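Local coordinates for cell wall surface anchor family protein (PDB 4OQ1), which is an ancillary pilin of the pneumococcal pilus that, as a cell wall surface protein, probably attaches the pilus fibre to the bacterial wall at its base, at residues R111-T116 and A123-E128; G197-T202 and E222-A227; I208-L213 and Y218-V223; F262-G267 and Q274-K279. The protein carries 3 engineered substitutions. All coordinates share one frame; numbering follows the deposited sequence.

Contact 1 of 4, residues R111-T116 and A123-E128; sequences RSIIQT and AEFLFE
Arg111 and Glu124 meet across a beta hairpin whose short strand 114-115 pairs with strand 120-129; Ile113 and Ile114 both face Tyr121, which defines a classic beta bulge at the contact, of which Ile113 is a part. The Glu124 side chain can be followed outward. CB only sets the direction: chi1 of -64° places CG beside the backbone N, and there CG comes within 4.1 Å of Arg111 O. From CG on the chain is extended, running alongside Arg111 and pointing the same way, and CD lies 4.1 Å from Arg111 NH1. At the tip the two oxygens part company. OE1 is hydrogen-bonded to His74 ND1, whereas OE2 stands over one face of the guanidinium, 3.7 Å from Arg111 NH2. That long salt bridge is one of charge alone, since no N-H points at the oxygen; NH2 is instead bonded to His74 O, and NH1 to Tyr109 OH.

Two donors grip Arg111 O. Ala123 N reaches it at 3.1 Å in a nearly straight bond (168°), from 53° above the carbonyl plane, and a water donates to both Arg111 O (2.8 Å) and Glu124 OE2, closing a second link between the segments. The apolar side of the hairpin is held by Ile113, whose CD1 sits 3.9 Å from Ala123 CB and 4.0 Å from Phe125 CE1.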
loop_
_atom_site.group_PDB
_atom_site.type_symbol
_atom_site.label_atom_id
_atom_site.label_comp_id
_atom_site.label_asym_id
_atom_site.label_seq_id
_atom_site.Cartn_x
_atom_site.Cartn_y
_atom_site.Cartn_z
ATOM N N ARG A 111 9.383 0.572 31.990
ATOM C CA ARG A 111 8.625 1.477 31.160
ATOM C C ARG A 111 8.623 1.185 29.664
ATOM O O ARG A 111 7.708 1.599 28.939
ATOM C CB ARG A 111 9.189 2.858 31.361
ATOM C CG ARG A 111 8.438 3.614 32.455
ATOM C CD ARG A 111 8.844 5.075 32.606
ATOM N NE ARG A 111 8.018 5.965 31.805
ATOM C CZ ARG A 111 6.845 6.436 32.188
ATOM N NH1 ARG A 111 6.342 6.076 33.363
ATOM N NH2 ARG A 111 6.194 7.299 31.420
ATOM N N SER A 112 9.658 0.508 29.188
ATOM C CA SER A 112 9.825 0.137 27.803
ATOM C C SER A 112 10.513 -1.215 27.667
ATOM O O SER A 112 11.521 -1.435 28.326
ATOM C CB SER A 112 10.832 1.168 27.192
ATOM O OG SER A 112 10.977 0.979 25.798
ATOM N N ILE A 113 9.997 -2.098 26.821
ATOM C CA ILE A 113 10.665 -3.353 26.477
ATOM C C ILE A 113 11.621 -3.128 25.288
ATOM O O ILE A 113 12.708 -3.670 25.307
ATOM C CB ILE A 113 9.693 -4.410 26.192
ATOM C CG1 ILE A 113 8.925 -4.653 27.478
ATOM C CG2 ILE A 113 10.373 -5.704 25.713
ATOM C CD1 ILE A 113 7.853 -5.693 27.437
ATOM N N ILE A 114 11.238 -2.279 24.339
ATOM C CA ILE A 114 12.030 -2.065 23.135
ATOM C C ILE A 114 11.860 -0.656 22.667
ATOM O O ILE A 114 10.762 -0.123 22.617
ATOM C CB ILE A 114 11.511 -2.899 21.945
ATOM C CG1 ILE A 114 11.483 -4.360 22.267
ATOM C CG2 ILE A 114 12.394 -2.652 20.721
ATOM C CD1 ILE A 114 11.023 -5.207 21.106
ATOM N N GLN A 115 12.945 -0.012 22.290
ATOM C CA GLN A 115 12.792 1.325 21.823
ATOM C C GLN A 115 13.846 1.628 20.804
ATOM O O GLN A 115 14.987 1.859 21.185
ATOM C CB GLN A 115 12.875 2.324 22.989
ATOM C CG GLN A 115 12.661 3.790 22.590
ATOM C CD GLN A 115 11.387 4.021 21.728
ATOM O OE1 GLN A 115 11.475 4.233 20.489
ATOM N NE2 GLN A 115 10.193 3.937 22.370
ATOM N N THR A 116 13.467 1.596 19.518
ATOM C CA THR A 116 14.390 1.758 18.410
ATOM C C THR A 116 13.787 2.731 17.415
ATOM O O THR A 116 12.642 3.162 17.533
ATOM C CB THR A 116 14.732 0.432 17.686
ATOM O OG1 THR A 116 13.563 -0.143 17.045
ATOM C CG2 THR A 116 15.276 -0.532 18.623
ATOM N N ALA A 123 5.751 -0.407 27.616
ATOM C CA ALA A 123 5.105 -1.295 28.526
ATOM C C ALA A 123 5.473 -0.921 29.994
ATOM O O ALA A 123 6.613 -0.937 30.374
ATOM C CB ALA A 123 5.517 -2.714 28.220
ATOM N N GLU A 124 4.476 -0.668 30.798
ATOM C CA GLU A 124 4.650 -0.292 32.140
ATOM C C GLU A 124 4.182 -1.330 33.081
ATOM O O GLU A 124 2.959 -1.556 33.163
ATOM C CB GLU A 124 3.907 0.953 32.390
ATOM C CG GLU A 124 4.525 2.095 31.532
ATOM C CD GLU A 124 3.742 3.435 31.634
ATOM O OE1 GLU A 124 2.827 3.554 32.457
ATOM O OE2 GLU A 124 4.098 4.354 30.867
ATOM N N PHE A 125 5.142 -1.942 33.791
ATOM C CA PHE A 125 4.765 -2.965 34.745
ATOM C C PHE A 125 5.829 -3.128 35.815
ATOM O O PHE A 125 6.987 -2.621 35.685
ATOM C CB PHE A 125 4.502 -4.305 34.042
ATOM C CG PHE A 125 5.659 -4.808 33.228
ATOM C CD1 PHE A 125 5.943 -4.347 31.943
ATOM C CD2 PHE A 125 6.511 -5.755 33.763
ATOM C CE1 PHE A 125 7.047 -4.812 31.273
ATOM C CE2 PHE A 125 7.585 -6.229 33.073
ATOM C CZ PHE A 125 7.835 -5.796 31.812
ATOM N N LEU A 126 5.510 -3.954 36.801
ATOM C CA LEU A 126 6.504 -4.305 37.777
ATOM C C LEU A 126 6.692 -5.779 37.653
ATOM O O LEU A 126 5.776 -6.485 37.268
ATOM C CB LEU A 126 5.967 -4.078 39.208
ATOM C CG LEU A 126 5.584 -2.726 39.766
ATOM C CD1 LEU A 126 5.341 -2.814 41.256
ATOM C CD2 LEU A 126 6.689 -1.776 39.496
ATOM N N PHE A 127 7.880 -6.201 37.973
ATOM C CA PHE A 127 8.112 -7.605 38.266
ATOM C C PHE A 127 8.960 -7.828 39.548
ATOM O O PHE A 127 9.834 -7.046 39.859
ATOM C CB PHE A 127 8.687 -8.325 37.024
ATOM C CG PHE A 127 10.069 -7.932 36.611
ATOM C CD1 PHE A 127 11.185 -8.610 37.104
ATOM C CD2 PHE A 127 10.262 -6.833 35.803
ATOM C CE1 PHE A 127 12.473 -8.308 36.687
ATOM C CE2 PHE A 127 11.555 -6.459 35.420
ATOM C CZ PHE A 127 12.656 -7.171 35.875
ATOM N N GLU A 128 8.846 -9.022 40.158
ATOM C CA GLU A 128 9.572 -9.228 41.410
ATOM C C GLU A 128 10.296 -10.560 41.296
ATOM O O GLU A 128 9.687 -11.552 40.876
ATOM C CB GLU A 128 8.615 -9.165 42.576
ATOM C CG GLU A 128 9.318 -9.470 43.891
ATOM C CD GLU A 128 8.427 -9.405 45.075
ATOM O OE1 GLU A 128 8.707 -8.567 45.919
ATOM O OE2 GLU A 128 7.447 -10.174 45.164
HETATM O O HOH W 1 5.770 3.606 28.665
#

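Contact 2 of 4, residues G197-T202 and E222-A227; sequences GRTLYT and EVEPLA
Tyr201 and Glu224 form the tight part of this contact, joined by its one direct hydrogen bond, Tyr201 OH donating to Glu224 OE1 over 2.8 Å. The phenol meets the syn side of OE1, 25° out of the carboxylate plane. The carboxylate lies at the edge of the ring and stands almost perpendicular to it (82° between planes), so the bond involves no stacking. OE1 is shared: it also accepts from a water that is in turn hydrogen-bonded to Thr199 OG1 at 2.8 Å, and OG1 has a direct partner in Lys169 NZ. The two donors to OE1, phenol and water, would probably help stabilise the carboxylate's negative charge.

The apolar packing is at Thr199. There chi1 of -60° sets OG1 beside the backbone N and leaves CG2 anti to it, where CG2 meets Val223 CG2 tip to tip at 4.0 Å. Overall the packing is sparse and lies at the surface: three of the four touching residues are exposed, the summed buried surface is just 141 Å², and the nearest backbones, those of Thr199 and Val223, keep their CA atoms 8.0 Å apart.

That spacing has a simple cause. Strands 200-201 and 216-224 both pair antiparallel with strand 167-174, which runs between them, and the contact bridges over it on the surface of this antiparallel sheet; Val223 and Glu224 form a classic beta bulge opposite Gly167.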
loop_
_atom_site.group_PDB
_atom_site.type_symbol
_atom_site.label_atom_id
_atom_site.label_comp_id
_atom_site.label_asym_id
_atom_site.label_seq_id
_atom_site.Cartn_x
_atom_site.Cartn_y
_atom_site.Cartn_z
ATOM N N GLY A 197 8.000 -0.683 -1.840
ATOM C CA GLY A 197 7.566 -0.902 -3.195
ATOM C C GLY A 197 6.117 -1.277 -3.424
ATOM O O GLY A 197 5.836 -1.835 -4.474
ATOM N N ARG A 198 5.189 -1.002 -2.509
ATOM C CA ARG A 198 3.932 -1.735 -2.569
ATOM C C ARG A 198 2.805 -0.871 -3.172
ATOM O O ARG A 198 2.739 0.354 -2.975
ATOM C CB ARG A 198 3.511 -2.283 -1.202
ATOM C CG ARG A 198 4.512 -3.228 -0.570
ATOM C CD ARG A 198 4.171 -3.589 0.847
ATOM N NE ARG A 198 2.846 -4.222 0.929
ATOM C CZ ARG A 198 2.151 -4.431 2.060
ATOM N NH1 ARG A 198 2.640 -4.076 3.256
ATOM N NH2 ARG A 198 0.949 -4.972 1.992
ATOM N N THR A 199 1.936 -1.542 -3.914
ATOM C CA THR A 199 0.691 -0.978 -4.332
ATOM C C THR A 199 -0.317 -1.358 -3.331
ATOM O O THR A 199 -0.377 -2.526 -2.911
ATOM C CB THR A 199 0.316 -1.434 -5.738
ATOM O OG1 THR A 199 1.382 -0.999 -6.609
ATOM C CG2 THR A 199 -0.929 -0.792 -6.208
ATOM N N LEU A 200 -1.116 -0.377 -2.934
ATOM C CA LEU A 200 -2.205 -0.581 -1.926
ATOM C C LEU A 200 -3.509 -0.692 -2.702
ATOM O O LEU A 200 -3.800 0.134 -3.544
ATOM C CB LEU A 200 -2.259 0.696 -1.032
ATOM C CG LEU A 200 -1.124 1.223 -0.163
ATOM C CD1 LEU A 200 0.095 1.763 -0.901
ATOM C CD2 LEU A 200 -1.522 2.333 0.776
ATOM N N TYR A 201 -4.413 -1.647 -2.372
ATOM C CA TYR A 201 -5.593 -1.848 -3.144
ATOM C C TYR A 201 -6.836 -1.679 -2.286
ATOM O O TYR A 201 -6.890 -2.203 -1.185
ATOM C CB TYR A 201 -5.653 -3.357 -3.724
ATOM C CG TYR A 201 -4.593 -3.598 -4.760
ATOM C CD1 TYR A 201 -3.377 -4.089 -4.382
ATOM C CD2 TYR A 201 -4.789 -3.250 -6.078
ATOM C CE1 TYR A 201 -2.352 -4.264 -5.301
ATOM C CE2 TYR A 201 -3.765 -3.369 -7.038
ATOM C CZ TYR A 201 -2.579 -3.945 -6.676
ATOM O OH TYR A 201 -1.526 -4.052 -7.585
ATOM N N THR A 202 -7.806 -0.999 -2.832
ATOM C CA THR A 202 -9.162 -0.845 -2.241
ATOM C C THR A 202 -9.774 -2.158 -1.954
ATOM O O THR A 202 -9.717 -3.027 -2.843
ATOM C CB THR A 202 -10.103 0.109 -2.998
ATOM O OG1 THR A 202 -10.459 -0.301 -4.371
ATOM C CG2 THR A 202 -9.465 1.541 -3.013
ATOM N N GLU A 222 -2.949 7.285 -7.865
ATOM C CA GLU A 222 -3.763 6.178 -8.435
ATOM C C GLU A 222 -3.052 5.472 -9.603
ATOM O O GLU A 222 -3.406 5.657 -10.771
ATOM C CB GLU A 222 -5.131 6.678 -8.875
ATOM C CG GLU A 222 -6.051 5.571 -9.266
ATOM C CD GLU A 222 -7.518 6.013 -9.406
ATOM O OE1 GLU A 222 -7.852 7.138 -9.054
ATOM O OE2 GLU A 222 -8.292 5.203 -9.958
ATOM N N VAL A 223 -2.087 4.640 -9.275
ATOM C CA VAL A 223 -1.234 3.997 -10.242
ATOM C C VAL A 223 -1.900 2.874 -10.979
ATOM O O VAL A 223 -1.489 2.590 -12.090
ATOM C CB VAL A 223 0.099 3.475 -9.597
ATOM C CG1 VAL A 223 0.922 4.672 -9.192
ATOM C CG2 VAL A 223 -0.180 2.468 -8.462
ATOM N N GLU A 224 -2.934 2.250 -10.382
ATOM C CA GLU A 224 -3.641 1.155 -10.999
ATOM C C GLU A 224 -5.197 1.282 -10.958
ATOM O O GLU A 224 -5.849 0.575 -10.220
ATOM C CB GLU A 224 -3.216 -0.127 -10.363
ATOM C CG GLU A 224 -3.186 -1.310 -11.278
ATOM C CD GLU A 224 -2.663 -2.529 -10.517
ATOM O OE1 GLU A 224 -1.689 -2.354 -9.764
ATOM O OE2 GLU A 224 -3.224 -3.654 -10.666
ATOM N N PRO A 225 -5.767 2.135 -11.848
ATOM C CA PRO A 225 -7.230 2.255 -12.020
ATOM C C PRO A 225 -7.833 0.952 -12.488
ATOM O O PRO A 225 -7.166 0.112 -13.053
ATOM C CB PRO A 225 -7.402 3.347 -13.058
ATOM C CG PRO A 225 -6.109 3.566 -13.665
ATOM C CD PRO A 225 -5.043 3.034 -12.755
ATOM N N LEU A 226 -9.085 0.763 -12.131
ATOM C CA LEU A 226 -9.847 -0.373 -12.504
ATOM C C LEU A 226 -10.327 -0.054 -13.897
ATOM O O LEU A 226 -10.771 1.118 -14.180
ATOM C CB LEU A 226 -11.041 -0.436 -11.542
ATOM C CG LEU A 226 -11.896 -1.651 -11.590
ATOM C CD1 LEU A 226 -11.052 -2.863 -11.301
ATOM C CD2 LEU A 226 -12.963 -1.532 -10.548
ATOM N N ALA A 227 -10.292 -1.070 -14.782
ATOM C CA ALA A 227 -10.712 -0.839 -16.171
ATOM C C ALA A 227 -12.205 -0.524 -16.184
ATOM O O ALA A 227 -12.992 -1.140 -15.413
ATOM C CB ALA A 227 -10.368 -2.023 -17.066
HETATM O O HOH W 2 0.614 -1.400 -9.308
#

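Contact 3 of 4, residues I208-L213 and Y218-V223; sequences IFVTNL and YRFKEV
Tyr218 OH, buried against Leu213, has its polar need met by a hydrogen bond to the carbonyl oxygen of Pro214, the residue that follows Leu213. Beside it Tyr218 CZ lies 4.0 Å from Leu213 CB, so the phenol end is fitted to the turn by both a polar and an apolar contact. Further along the ring, Leu213 CD1 sits 4.2 Å from the Tyr218 centroid and merely 5° off the ring normal, the geometry of a CH-pi contact over the middle of the face. Leu213 achieves this double use because chi1 of -71° sets CG beside the backbone N and the extended chi2 (173°) carries CD1 over the aromatic face while CB stays near the hydroxyl end.

Phe220, two residues along, is met differently. Val210 CG2 comes to the ring's edge, near its plane, 4.2 Å from Phe220 CZ, and Ile208 CG2 approaches obliquely, 4.4 Å from Phe220 CE1. No hydrogen bond crosses between the segments, and the CA atoms of Ile208 and Phe220 are 10.2 Å apart, a spacing of facing sheets rather than of paired strands.

This is therefore core packing of the CnaB, prealbumin-like sandwich: strand 207-211 borders the sheet that includes strands 150-157 and 246-254, while strand 216-224 lies between strands 167-174 and 235-240 in the other sheet.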
loop_
_atom_site.group_PDB
_atom_site.type_symbol
_atom_site.label_atom_id
_atom_site.label_comp_id
_atom_site.label_asym_id
_atom_site.label_seq_id
_atom_site.Cartn_x
_atom_site.Cartn_y
_atom_site.Cartn_z
ATOM N N ILE A 208 -9.190 2.081 1.615
ATOM C CA ILE A 208 -7.852 1.797 2.105
ATOM C C ILE A 208 -7.644 2.486 3.462
ATOM O O ILE A 208 -7.880 3.709 3.623
ATOM C CB ILE A 208 -6.764 2.207 1.114
ATOM C CG1 ILE A 208 -6.859 1.392 -0.190
ATOM C CG2 ILE A 208 -5.366 2.047 1.693
ATOM C CD1 ILE A 208 -6.082 2.043 -1.359
ATOM N N PHE A 209 -7.107 1.745 4.394
ATOM C CA PHE A 209 -6.892 2.241 5.787
ATOM C C PHE A 209 -5.464 2.077 6.192
ATOM O O PHE A 209 -4.938 0.953 6.165
ATOM C CB PHE A 209 -7.833 1.485 6.761
ATOM C CG PHE A 209 -7.943 2.113 8.126
ATOM C CD1 PHE A 209 -8.737 3.200 8.311
ATOM C CD2 PHE A 209 -7.285 1.581 9.206
ATOM C CE1 PHE A 209 -8.849 3.826 9.562
ATOM C CE2 PHE A 209 -7.394 2.182 10.480
ATOM C CZ PHE A 209 -8.176 3.309 10.641
ATOM N N VAL A 210 -4.802 3.192 6.496
ATOM C CA VAL A 210 -3.386 3.197 6.870
ATOM C C VAL A 210 -3.209 3.829 8.227
ATOM O O VAL A 210 -3.581 5.017 8.437
ATOM C CB VAL A 210 -2.524 4.000 5.874
ATOM C CG1 VAL A 210 -1.067 3.838 6.238
ATOM C CG2 VAL A 210 -2.810 3.476 4.457
ATOM N N THR A 211 -2.553 3.102 9.125
ATOM C CA THR A 211 -2.209 3.612 10.463
ATOM C C THR A 211 -0.728 3.912 10.687
ATOM O O THR A 211 0.133 3.355 10.023
ATOM C CB THR A 211 -2.697 2.648 11.539
ATOM O OG1 THR A 211 -2.081 1.374 11.426
ATOM C CG2 THR A 211 -4.134 2.428 11.415
ATOM N N ASN A 212 -0.448 4.770 11.672
ATOM C CA ASN A 212 0.879 5.004 12.223
ATOM C C ASN A 212 1.820 5.776 11.340
ATOM O O ASN A 212 3.008 5.801 11.575
ATOM C CB ASN A 212 1.553 3.704 12.566
ATOM C CG ASN A 212 2.669 3.884 13.521
ATOM O OD1 ASN A 212 2.456 4.375 14.609
ATOM N ND2 ASN A 212 3.885 3.568 13.101
ATOM N N LEU A 213 1.300 6.362 10.272
ATOM C CA LEU A 213 2.073 7.283 9.541
ATOM C C LEU A 213 2.588 8.431 10.450
ATOM O O LEU A 213 1.824 8.939 11.232
ATOM C CB LEU A 213 1.213 7.928 8.433
ATOM C CG LEU A 213 0.853 6.978 7.260
ATOM C CD1 LEU A 213 -0.127 7.696 6.357
ATOM C CD2 LEU A 213 2.057 6.419 6.474
ATOM N N TYR A 218 1.071 13.893 2.853
ATOM C CA TYR A 218 1.115 12.647 2.062
ATOM C C TYR A 218 0.280 12.833 0.778
ATOM O O TYR A 218 -0.539 13.716 0.692
ATOM C CB TYR A 218 0.581 11.411 2.877
ATOM C CG TYR A 218 1.474 11.086 4.034
ATOM C CD1 TYR A 218 1.233 11.676 5.274
ATOM C CD2 TYR A 218 2.592 10.284 3.881
ATOM C CE1 TYR A 218 2.058 11.437 6.331
ATOM C CE2 TYR A 218 3.482 10.059 4.932
ATOM C CZ TYR A 218 3.190 10.624 6.183
ATOM O OH TYR A 218 4.021 10.349 7.276
ATOM N N ARG A 219 0.463 11.879 -0.138
ATOM C CA ARG A 219 -0.255 11.843 -1.411
ATOM C C ARG A 219 -0.503 10.368 -1.773
ATOM O O ARG A 219 0.435 9.546 -1.740
ATOM C CB ARG A 219 0.670 12.481 -2.360
ATOM C CG ARG A 219 0.258 12.671 -3.765
ATOM C CD ARG A 219 1.311 13.669 -4.296
ATOM N NE ARG A 219 1.154 15.075 -3.926
ATOM C CZ ARG A 219 2.071 16.012 -4.207
ATOM N NH1 ARG A 219 3.220 15.684 -4.732
ATOM N NH2 ARG A 219 1.912 17.268 -3.879
ATOM N N PHE A 220 -1.775 10.063 -2.080
ATOM C CA PHE A 220 -2.147 8.787 -2.627
ATOM C C PHE A 220 -2.224 8.917 -4.182
ATOM O O PHE A 220 -2.978 9.744 -4.681
ATOM C CB PHE A 220 -3.488 8.325 -2.068
ATOM C CG PHE A 220 -3.447 7.797 -0.713
ATOM C CD1 PHE A 220 -3.417 6.433 -0.493
ATOM C CD2 PHE A 220 -3.627 8.639 0.391
ATOM C CE1 PHE A 220 -3.434 5.927 0.802
ATOM C CE2 PHE A 220 -3.672 8.116 1.683
ATOM C CZ PHE A 220 -3.560 6.769 1.878
ATOM N N LYS A 221 -1.386 8.160 -4.909
ATOM C CA LYS A 221 -1.351 8.199 -6.343
ATOM C C LYS A 221 -1.997 7.035 -6.964
ATOM O O LYS A 221 -1.677 5.905 -6.633
ATOM C CB LYS A 221 0.099 8.268 -6.856
ATOM C CG LYS A 221 0.987 9.215 -6.120
ATOM C CD LYS A 221 2.396 9.155 -6.697
ATOM C CE LYS A 221 2.525 9.664 -8.114
ATOM N NZ LYS A 221 2.329 11.136 -8.074
ATOM N N GLU A 222 -2.949 7.285 -7.865
ATOM C CA GLU A 222 -3.763 6.178 -8.435
ATOM C C GLU A 222 -3.052 5.472 -9.603
ATOM O O GLU A 222 -3.406 5.657 -10.771
ATOM C CB GLU A 222 -5.131 6.678 -8.875
ATOM C CG GLU A 222 -6.051 5.571 -9.266
ATOM C CD GLU A 222 -7.518 6.013 -9.406
ATOM O OE1 GLU A 222 -7.852 7.138 -9.054
ATOM O OE2 GLU A 222 -8.292 5.203 -9.958
ATOM N N VAL A 223 -2.087 4.640 -9.275
ATOM C CA VAL A 223 -1.234 3.997 -10.242
ATOM C C VAL A 223 -1.900 2.874 -10.979
ATOM O O VAL A 223 -1.489 2.590 -12.090
ATOM C CB VAL A 223 0.099 3.475 -9.597
ATOM C CG1 VAL A 223 0.922 4.672 -9.192
ATOM C CG2 VAL A 223 -0.180 2.468 -8.462
#

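Contact 4 of 4, residues F262-G267 and Q274-K279; sequences FMKVDG and QGAMFK
The Phe278 ring meets Lys264 at its edge: Lys264 CD lies near the ring plane, 4.2 Å from Phe278 CZ. The ring of Phe308 meets that of Phe278 with the two planes about 20° apart, and Val300, Leu320 and Glu322 also touch the Phe278 side chain.

Lys264 supplies apolar methylenes to this side of the contact and a covalent bond at its tip. With CG anti to the backbone N (chi1 -177°), the chain leaves strand 260-266 toward Ala276, then bends at chi2 and again at chi4. The bends wrap it round one methyl: Ala276 CB is 3.8 Å from Lys264 CG and 4.0 Å from Lys264 CE. Beyond CE, NZ is linked covalently to Asn354 CG, the intramolecular isopeptide bond known from CnaB domains of Gram-positive pilins. Ala276 and Phe278 thus pack along the buried stem of the cross-link.

No hydrogen bond joins the segments. The lysine chain lies in the interior between two sheets, while its isopeptide bond ties strand 260-266 to the adjacent, parallel strand 350-354 of its own sheet; strand 277-284 belongs to the facing antiparallel sheet, beside strands 296-301 and 316-322.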
loop_
_atom_site.group_PDB
_atom_site.type_symbol
_atom_site.label_atom_id
_atom_site.label_comp_id
_atom_site.label_asym_id
_atom_site.label_seq_id
_atom_site.Cartn_x
_atom_site.Cartn_y
_atom_site.Cartn_z
ATOM N N PHE A 262 -15.656 -1.642 -39.108
ATOM C CA PHE A 262 -14.759 -1.214 -40.147
ATOM C C PHE A 262 -14.906 -2.058 -41.453
ATOM O O PHE A 262 -15.267 -3.258 -41.448
ATOM C CB PHE A 262 -13.284 -1.301 -39.680
ATOM C CG PHE A 262 -12.959 -0.439 -38.491
ATOM C CD1 PHE A 262 -12.558 0.891 -38.699
ATOM C CD2 PHE A 262 -12.914 -0.993 -37.285
ATOM C CE1 PHE A 262 -12.268 1.695 -37.659
ATOM C CE2 PHE A 262 -12.597 -0.183 -36.192
ATOM C CZ PHE A 262 -12.300 1.172 -36.400
ATOM N N MET A 263 -14.486 -1.420 -42.541
ATOM C CA MET A 263 -14.289 -2.127 -43.844
ATOM C C MET A 263 -13.038 -1.635 -44.593
ATOM O O MET A 263 -12.856 -0.398 -44.860
ATOM C CB MET A 263 -15.515 -1.959 -44.748
ATOM C CG MET A 263 -15.452 -2.929 -45.916
ATOM S SD MET A 263 -16.698 -2.608 -47.187
ATOM C CE MET A 263 -15.909 -3.432 -48.533
ATOM N N LYS A 264 -12.154 -2.587 -44.880
ATOM C CA LYS A 264 -10.891 -2.308 -45.543
ATOM C C LYS A 264 -11.054 -2.468 -47.043
ATOM O O LYS A 264 -11.382 -3.548 -47.535
ATOM C CB LYS A 264 -9.796 -3.244 -45.028
ATOM C CG LYS A 264 -8.419 -2.968 -45.610
ATOM C CD LYS A 264 -7.820 -1.697 -45.032
ATOM C CE LYS A 264 -6.427 -1.441 -45.584
ATOM N NZ LYS A 264 -6.471 -0.841 -46.946
ATOM N N VAL A 265 -10.831 -1.379 -47.765
ATOM C CA VAL A 265 -11.028 -1.361 -49.203
ATOM C C VAL A 265 -9.872 -0.781 -49.930
ATOM O O VAL A 265 -9.007 -0.163 -49.343
ATOM C CB VAL A 265 -12.233 -0.561 -49.700
ATOM C CG1 VAL A 265 -13.506 -1.028 -49.056
ATOM C CG2 VAL A 265 -12.065 0.917 -49.449
ATOM N N ASP A 266 -9.841 -1.073 -51.239
ATOM C CA ASP A 266 -8.895 -0.412 -52.143
ATOM C C ASP A 266 -9.488 0.992 -52.343
ATOM O O ASP A 266 -10.739 1.181 -52.649
ATOM C CB ASP A 266 -8.888 -1.206 -53.481
ATOM C CG ASP A 266 -7.995 -0.612 -54.524
ATOM O OD1 ASP A 266 -8.126 0.597 -54.825
ATOM O OD2 ASP A 266 -7.295 -1.425 -55.145
ATOM N N GLY A 267 -8.654 1.985 -52.206
ATOM C CA GLY A 267 -9.145 3.311 -52.219
ATOM C C GLY A 267 -9.629 3.791 -53.572
ATOM O O GLY A 267 -10.471 4.681 -53.645
ATOM N N GLN A 274 -9.073 -8.448 -48.058
ATOM C CA GLN A 274 -8.823 -9.405 -47.011
ATOM C C GLN A 274 -7.368 -9.365 -46.596
ATOM O O GLN A 274 -6.462 -9.063 -47.398
ATOM C CB GLN A 274 -9.072 -10.802 -47.557
ATOM C CG GLN A 274 -9.110 -11.839 -46.433
ATOM C CD GLN A 274 -9.448 -13.233 -46.945
ATOM O OE1 GLN A 274 -9.570 -13.466 -48.160
ATOM N NE2 GLN A 274 -9.636 -14.160 -46.029
ATOM N N GLY A 275 -7.143 -9.650 -45.325
ATOM C CA GLY A 275 -5.791 -9.827 -44.794
ATOM C C GLY A 275 -5.052 -8.568 -44.306
ATOM O O GLY A 275 -3.814 -8.588 -44.108
ATOM N N ALA A 276 -5.763 -7.463 -44.107
ATOM C CA ALA A 276 -5.112 -6.292 -43.499
ATOM C C ALA A 276 -5.192 -6.546 -42.006
ATOM O O ALA A 276 -6.269 -6.826 -41.477
ATOM C CB ALA A 276 -5.771 -4.957 -43.801
ATOM N N MET A 277 -4.054 -6.567 -41.361
ATOM C CA MET A 277 -4.015 -6.810 -39.921
ATOM C C MET A 277 -3.637 -5.593 -39.133
ATOM O O MET A 277 -2.619 -4.936 -39.414
ATOM C CB MET A 277 -3.123 -8.049 -39.555
ATOM C CG MET A 277 -3.389 -9.312 -40.371
ATOM S SD MET A 277 -2.195 -10.637 -39.998
ATOM C CE MET A 277 -2.680 -11.007 -38.307
ATOM N N PHE A 278 -4.401 -5.338 -38.079
ATOM C CA PHE A 278 -4.140 -4.284 -37.178
ATOM C C PHE A 278 -4.146 -4.660 -35.708
ATOM O O PHE A 278 -4.978 -5.509 -35.232
ATOM C CB PHE A 278 -5.135 -3.157 -37.336
ATOM C CG PHE A 278 -5.344 -2.686 -38.748
ATOM C CD1 PHE A 278 -4.650 -1.566 -39.230
ATOM C CD2 PHE A 278 -6.270 -3.288 -39.557
ATOM C CE1 PHE A 278 -4.905 -1.083 -40.523
ATOM C CE2 PHE A 278 -6.485 -2.843 -40.863
ATOM C CZ PHE A 278 -5.786 -1.722 -41.324
ATOM N N LYS A 279 -3.321 -3.965 -34.948
ATOM C CA LYS A 279 -3.427 -4.053 -33.484
ATOM C C LYS A 279 -4.097 -2.857 -32.960
ATOM O O LYS A 279 -3.781 -1.724 -33.401
ATOM C CB LYS A 279 -2.017 -4.205 -32.908
ATOM C CG LYS A 279 -1.941 -4.398 -31.437
ATOM C CD LYS A 279 -0.512 -4.734 -31.021
ATOM C CE LYS A 279 -0.019 -6.116 -31.480
ATOM N NZ LYS A 279 1.411 -6.417 -31.081
#

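Overall arrangement
The contacts follow the chain from contact 1 to contact 4 along an elongated molecule, whose radius of gyration is 33 Å. Contact 1 belongs to the eight-stranded sheet of the N-terminal part, with its centre about 76 Å from that of contact 4, on the opposite side of the chain's centre. Contacts 2 and 3 share one prealbumin-like domain: their centres are about 11 Å apart, both use strand 216-224 and share Glu222 and Val223, and Leu200 CD2 packs 4.1 Å from Val210 CG2. Contact 4 lies in the next such domain, with nearest atoms about 17 Å from contact 2. The serial layout is consistent with a pilin built of domains in a row.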